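DyP2 (PDB 4G2C) binds haem and manganese and probably catalyses peroxide-dependent oxidation of dyes and lignin-related substrates. Local coordinates at residues Phe74-Leu87 against Leu115-Val129. Sequence-based numbering, arbitrary orientation.
Sequences FGDAAEARTFLNGL and LGVGLTAHGYATLGV
L127 of helix 121-127 pushes its side chain as a knob into a hole formed by A77, A80, R81 and L84 of helix 77-87, a worked example of layered packing in the ferredoxin-like alpha+beta fold of dye peroxidases. The two helix axes approach to 9.7 Å, while helix 77-87 also packs on strand 115-119, roughly antiparallel to it, 150° between the segment axes. In L127, chi2 near 180° (174°) sends the methyls to separate partners: CD2 wedges between A80 CB, at 3.6 Å, and the CG methylene of R81, whereas CD1 meets L84 CD1. L84 itself straddles the junction, its CD2 resting 3.9 Å from V117 CG1 on the strand. Farther along, L87 and L115 cross at about a right angle, CD2 to CD2. Just ahead of the helix, F74 CB meets T126 CG2 at 3.4 Å. A80 CB lies over one face of the F74 ring, offset toward the rim, L119 CD2 sits at the edge 4.0 Å from F74 CZ, and G123 O lies in the ring plane. Strand 166-172 adds A166 to this core. On the outer side the R81 chain bends at chi3 (77°), bringing NH1 2.9 Å from L127 O, with V129 CG2 3.8 Å from the same R81 nitrogen.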
loop_
_atom_site.group_PDB
_atom_site.type_symbol
_atom_site.label_atom_id
_atom_site.label_comp_id
_atom_site.label_asym_id
_atom_site.label_seq_id
_atom_site.Cartn_x
_atom_site.Cartn_y
_atom_site.Cartn_z
ATOM N N PHE A 74 -21.332 -9.654 -11.443
ATOM C CA PHE A 74 -22.063 -9.392 -12.673
ATOM C C PHE A 74 -23.028 -10.532 -13.008
ATOM O O PHE A 74 -22.604 -11.618 -13.418
ATOM C CB PHE A 74 -21.091 -9.185 -13.848
ATOM C CG PHE A 74 -20.222 -7.957 -13.719
ATOM C CD1 PHE A 74 -20.577 -6.921 -12.860
ATOM C CD2 PHE A 74 -19.051 -7.839 -14.462
ATOM C CE1 PHE A 74 -19.783 -5.780 -12.739
ATOM C CE2 PHE A 74 -18.247 -6.713 -14.355
ATOM C CZ PHE A 74 -18.611 -5.674 -13.489
ATOM N N GLY A 75 -24.326 -10.276 -12.845
ATOM C CA GLY A 75 -25.358 -11.241 -13.203
ATOM C C GLY A 75 -25.662 -11.336 -14.694
ATOM O O GLY A 75 -26.028 -12.404 -15.189
ATOM N N ASP A 76 -25.520 -10.221 -15.412
ATOM C CA ASP A 76 -25.767 -10.186 -16.857
ATOM C C ASP A 76 -24.750 -9.293 -17.574
ATOM O O ASP A 76 -24.483 -8.173 -17.140
ATOM C CB ASP A 76 -27.189 -9.706 -17.145
ATOM C CG ASP A 76 -27.457 -9.535 -18.627
ATOM O OD1 ASP A 76 -27.704 -10.550 -19.311
ATOM O OD2 ASP A 76 -27.417 -8.391 -19.116
ATOM N N ALA A 77 -24.186 -9.777 -18.673
ATOM C CA ALA A 77 -23.067 -9.066 -19.300
ATOM C C ALA A 77 -23.480 -7.715 -19.874
ATOM O O ALA A 77 -22.806 -6.703 -19.646
ATOM C CB ALA A 77 -22.397 -9.922 -20.362
ATOM N N ALA A 78 -24.588 -7.703 -20.612
ATOM C CA ALA A 78 -25.091 -6.469 -21.223
ATOM C C ALA A 78 -25.410 -5.403 -20.176
ATOM O O ALA A 78 -25.098 -4.216 -20.358
ATOM C CB ALA A 78 -26.318 -6.754 -22.112
ATOM N N GLU A 79 -26.029 -5.827 -19.078
ATOM C CA GLU A 79 -26.369 -4.885 -18.026
ATOM C C GLU A 79 -25.122 -4.356 -17.321
ATOM O O GLU A 79 -25.096 -3.213 -16.871
ATOM C CB GLU A 79 -27.347 -5.509 -17.027
ATOM C CG GLU A 79 -28.812 -5.438 -17.463
ATOM C CD GLU A 79 -29.733 -6.222 -16.547
ATOM O OE1 GLU A 79 -29.971 -5.772 -15.402
ATOM O OE2 GLU A 79 -30.213 -7.298 -16.969
ATOM N N ALA A 80 -24.082 -5.179 -17.238
ATOM C CA ALA A 80 -22.858 -4.759 -16.559
ATOM C C ALA A 80 -22.145 -3.698 -17.382
ATOM O O ALA A 80 -21.693 -2.688 -16.841
ATOM C CB ALA A 80 -21.946 -5.940 -16.299
ATOM N N ARG A 81 -22.066 -3.928 -18.691
ATOM C CA ARG A 81 -21.489 -2.964 -19.619
ATOM C C ARG A 81 -22.219 -1.629 -19.561
ATOM O O ARG A 81 -21.607 -0.560 -19.632
ATOM C CB ARG A 81 -21.509 -3.517 -21.046
ATOM C CG ARG A 81 -20.704 -4.800 -21.180
ATOM C CD ARG A 81 -20.818 -5.426 -22.562
ATOM N NE ARG A 81 -20.003 -4.735 -23.556
ATOM C CZ ARG A 81 -19.033 -5.306 -24.263
ATOM N NH1 ARG A 81 -18.751 -6.592 -24.093
ATOM N NH2 ARG A 81 -18.343 -4.588 -25.147
ATOM N N THR A 82 -23.534 -1.684 -19.429
ATOM C CA THR A 82 -24.307 -0.461 -19.314
ATOM C C THR A 82 -23.957 0.248 -17.988
ATOM O O THR A 82 -23.710 1.452 -17.958
ATOM C CB THR A 82 -25.809 -0.761 -19.451
ATOM O OG1 THR A 82 -26.039 -1.373 -20.724
ATOM C CG2 THR A 82 -26.660 0.516 -19.325
ATOM N N PHE A 83 -23.910 -0.511 -16.902
ATOM C CA PHE A 83 -23.537 0.040 -15.598
ATOM C C PHE A 83 -22.183 0.752 -15.641
ATOM O O PHE A 83 -22.077 1.942 -15.311
ATOM C CB PHE A 83 -23.515 -1.073 -14.555
ATOM C CG PHE A 83 -23.177 -0.611 -13.158
ATOM C CD1 PHE A 83 -23.877 0.430 -12.567
ATOM C CD2 PHE A 83 -22.180 -1.249 -12.426
ATOM C CE1 PHE A 83 -23.588 0.849 -11.283
ATOM C CE2 PHE A 83 -21.882 -0.844 -11.134
ATOM C CZ PHE A 83 -22.587 0.212 -10.560
ATOM N N LEU A 84 -21.145 0.024 -16.048
ATOM C CA LEU A 84 -19.817 0.615 -16.184
ATOM C C LEU A 84 -19.857 1.893 -17.014
ATOM O O LEU A 84 -19.284 2.910 -16.624
ATOM C CB LEU A 84 -18.849 -0.398 -16.778
ATOM C CG LEU A 84 -18.614 -1.551 -15.792
ATOM C CD1 LEU A 84 -17.927 -2.721 -16.453
ATOM C CD2 LEU A 84 -17.804 -1.053 -14.620
ATOM N N ASN A 85 -20.570 1.854 -18.134
ATOM C CA ASN A 85 -20.679 3.027 -18.988
ATOM C C ASN A 85 -21.182 4.228 -18.188
ATOM O O ASN A 85 -20.677 5.334 -18.327
ATOM C CB ASN A 85 -21.608 2.725 -20.168
ATOM C CG ASN A 85 -21.430 3.693 -21.316
ATOM O OD1 ASN A 85 -22.172 4.664 -21.440
ATOM N ND2 ASN A 85 -20.438 3.435 -22.165
ATOM N N GLY A 86 -22.171 3.995 -17.329
ATOM C CA GLY A 86 -22.744 5.053 -16.522
ATOM C C GLY A 86 -21.787 5.535 -15.445
ATOM O O GLY A 86 -21.738 6.720 -15.123
ATOM N N LEU A 87 -21.041 4.602 -14.869
ATOM C CA LEU A 87 -19.986 4.949 -13.926
ATOM C C LEU A 87 -18.952 5.879 -14.570
ATOM O O LEU A 87 -18.579 6.892 -13.988
ATOM C CB LEU A 87 -19.306 3.687 -13.384
ATOM C CG LEU A 87 -20.170 2.909 -12.387
ATOM C CD1 LEU A 87 -19.405 1.763 -11.781
ATOM C CD2 LEU A 87 -20.718 3.829 -11.317
ATOM N N LEU A 115 -14.009 8.263 -7.358
ATOM C CA LEU A 115 -14.696 7.044 -7.776
ATOM C C LEU A 115 -13.719 6.172 -8.547
ATOM O O LEU A 115 -13.398 6.460 -9.700
ATOM C CB LEU A 115 -15.879 7.374 -8.691
ATOM C CG LEU A 115 -16.515 6.121 -9.293
ATOM C CD1 LEU A 115 -16.875 5.174 -8.168
ATOM C CD2 LEU A 115 -17.747 6.450 -10.127
ATOM N N GLY A 116 -13.226 5.119 -7.911
ATOM C CA GLY A 116 -12.311 4.212 -8.574
ATOM C C GLY A 116 -13.032 2.967 -9.036
ATOM O O GLY A 116 -13.935 2.484 -8.360
ATOM N N VAL A 117 -12.631 2.440 -10.186
ATOM C CA VAL A 117 -13.255 1.256 -10.732
ATOM C C VAL A 117 -12.202 0.217 -11.160
ATOM O O VAL A 117 -11.361 0.481 -12.026
ATOM C CB VAL A 117 -14.178 1.620 -11.925
ATOM C CG1 VAL A 117 -14.767 0.351 -12.570
ATOM C CG2 VAL A 117 -15.292 2.575 -11.482
ATOM N N GLY A 118 -12.256 -0.966 -10.556
ATOM C CA GLY A 118 -11.418 -2.063 -10.995
ATOM C C GLY A 118 -12.221 -3.285 -11.417
ATOM O O GLY A 118 -13.295 -3.529 -10.878
ATOM N N LEU A 119 -11.677 -4.054 -12.361
ATOM C CA LEU A 119 -12.255 -5.307 -12.828
ATOM C C LEU A 119 -11.337 -6.498 -12.583
ATOM O O LEU A 119 -10.130 -6.401 -12.782
ATOM C CB LEU A 119 -12.529 -5.217 -14.328
ATOM C CG LEU A 119 -13.506 -4.126 -14.756
ATOM C CD1 LEU A 119 -13.441 -3.922 -16.250
ATOM C CD2 LEU A 119 -14.897 -4.512 -14.307
ATOM N N THR A 120 -11.915 -7.630 -12.178
ATOM C CA THR A 120 -11.141 -8.861 -11.992
ATOM C C THR A 120 -11.081 -9.613 -13.301
ATOM O O THR A 120 -11.851 -9.331 -14.218
ATOM C CB THR A 120 -11.783 -9.809 -10.961
ATOM O OG1 THR A 120 -13.045 -10.277 -11.469
ATOM C CG2 THR A 120 -11.993 -9.093 -9.629
ATOM N N ALA A 121 -10.176 -10.582 -13.393
ATOM C CA ALA A 121 -10.116 -11.417 -14.592
ATOM C C ALA A 121 -11.487 -12.044 -14.837
ATOM O O ALA A 121 -11.974 -12.103 -15.973
ATOM C CB ALA A 121 -9.047 -12.497 -14.459
ATOM N N HIS A 122 -12.119 -12.509 -13.766
ATOM C CA HIS A 122 -13.438 -13.097 -13.918
ATOM C C HIS A 122 -14.428 -12.079 -14.460
ATOM O O HIS A 122 -15.290 -12.409 -15.253
ATOM C CB HIS A 122 -13.958 -13.692 -12.611
ATOM C CG HIS A 122 -15.198 -14.507 -12.796
ATOM N ND1 HIS A 122 -16.459 -13.946 -12.838
ATOM C CD2 HIS A 122 -15.365 -15.833 -13.014
ATOM C CE1 HIS A 122 -17.350 -14.898 -13.048
ATOM N NE2 HIS A 122 -16.712 -16.052 -13.158
ATOM N N GLY A 123 -14.290 -10.827 -14.047
ATOM C CA GLY A 123 -15.204 -9.795 -14.499
ATOM C C GLY A 123 -15.035 -9.494 -15.975
ATOM O O GLY A 123 -15.999 -9.178 -16.662
ATOM N N TYR A 124 -13.801 -9.574 -16.464
ATOM C CA TYR A 124 -13.546 -9.458 -17.898
ATOM C C TYR A 124 -14.222 -10.612 -18.638
ATOM O O TYR A 124 -14.816 -10.421 -19.702
ATOM C CB TYR A 124 -12.034 -9.439 -18.202
ATOM C CG TYR A 124 -11.401 -8.065 -18.093
ATOM C CD1 TYR A 124 -11.417 -7.186 -19.176
ATOM C CD2 TYR A 124 -10.786 -7.644 -16.911
ATOM C CE1 TYR A 124 -10.851 -5.923 -19.083
ATOM C CE2 TYR A 124 -10.212 -6.387 -16.815
ATOM C CZ TYR A 124 -10.248 -5.530 -17.904
ATOM O OH TYR A 124 -9.685 -4.269 -17.826
ATOM N N ALA A 125 -14.133 -11.807 -18.062
ATOM C CA ALA A 125 -14.744 -12.982 -18.666
ATOM C C ALA A 125 -16.265 -12.822 -18.781
ATOM O O ALA A 125 -16.845 -13.116 -19.822
ATOM C CB ALA A 125 -14.370 -14.267 -17.892
ATOM N N THR A 126 -16.906 -12.347 -17.721
ATOM C CA THR A 126 -18.347 -12.099 -17.763
ATOM C C THR A 126 -18.726 -11.087 -18.840
ATOM O O THR A 126 -19.778 -11.195 -19.466
ATOM C CB THR A 126 -18.890 -11.565 -16.426
ATOM O OG1 THR A 126 -18.954 -12.628 -15.474
ATOM C CG2 THR A 126 -20.296 -11.009 -16.612
ATOM N N LEU A 127 -17.883 -10.082 -19.025
ATOM C CA LEU A 127 -18.155 -9.042 -20.008
ATOM C C LEU A 127 -17.831 -9.530 -21.416
ATOM O O LEU A 127 -18.229 -8.910 -22.408
ATOM C CB LEU A 127 -17.329 -7.786 -19.695
ATOM C CG LEU A 127 -17.659 -6.967 -18.439
ATOM C CD1 LEU A 127 -16.646 -5.860 -18.250
ATOM C CD2 LEU A 127 -19.077 -6.387 -18.488
ATOM N N GLY A 128 -17.093 -10.635 -21.499
ATOM C CA GLY A 128 -16.561 -11.115 -22.765
ATOM C C GLY A 128 -15.548 -10.168 -23.410
ATOM O O GLY A 128 -15.596 -9.927 -24.617
ATOM N N VAL A 129 -14.620 -9.634 -22.617
ATOM C CA VAL A 129 -13.667 -8.646 -23.131
ATOM C C VAL A 129 -12.207 -9.113 -23.019
ATOM O O VAL A 129 -11.831 -9.787 -22.059
ATOM C CB VAL A 129 -13.847 -7.281 -22.404
ATOM C CG1 VAL A 129 -12.713 -6.358 -22.719
ATOM C CG2 VAL A 129 -15.191 -6.639 -22.761
#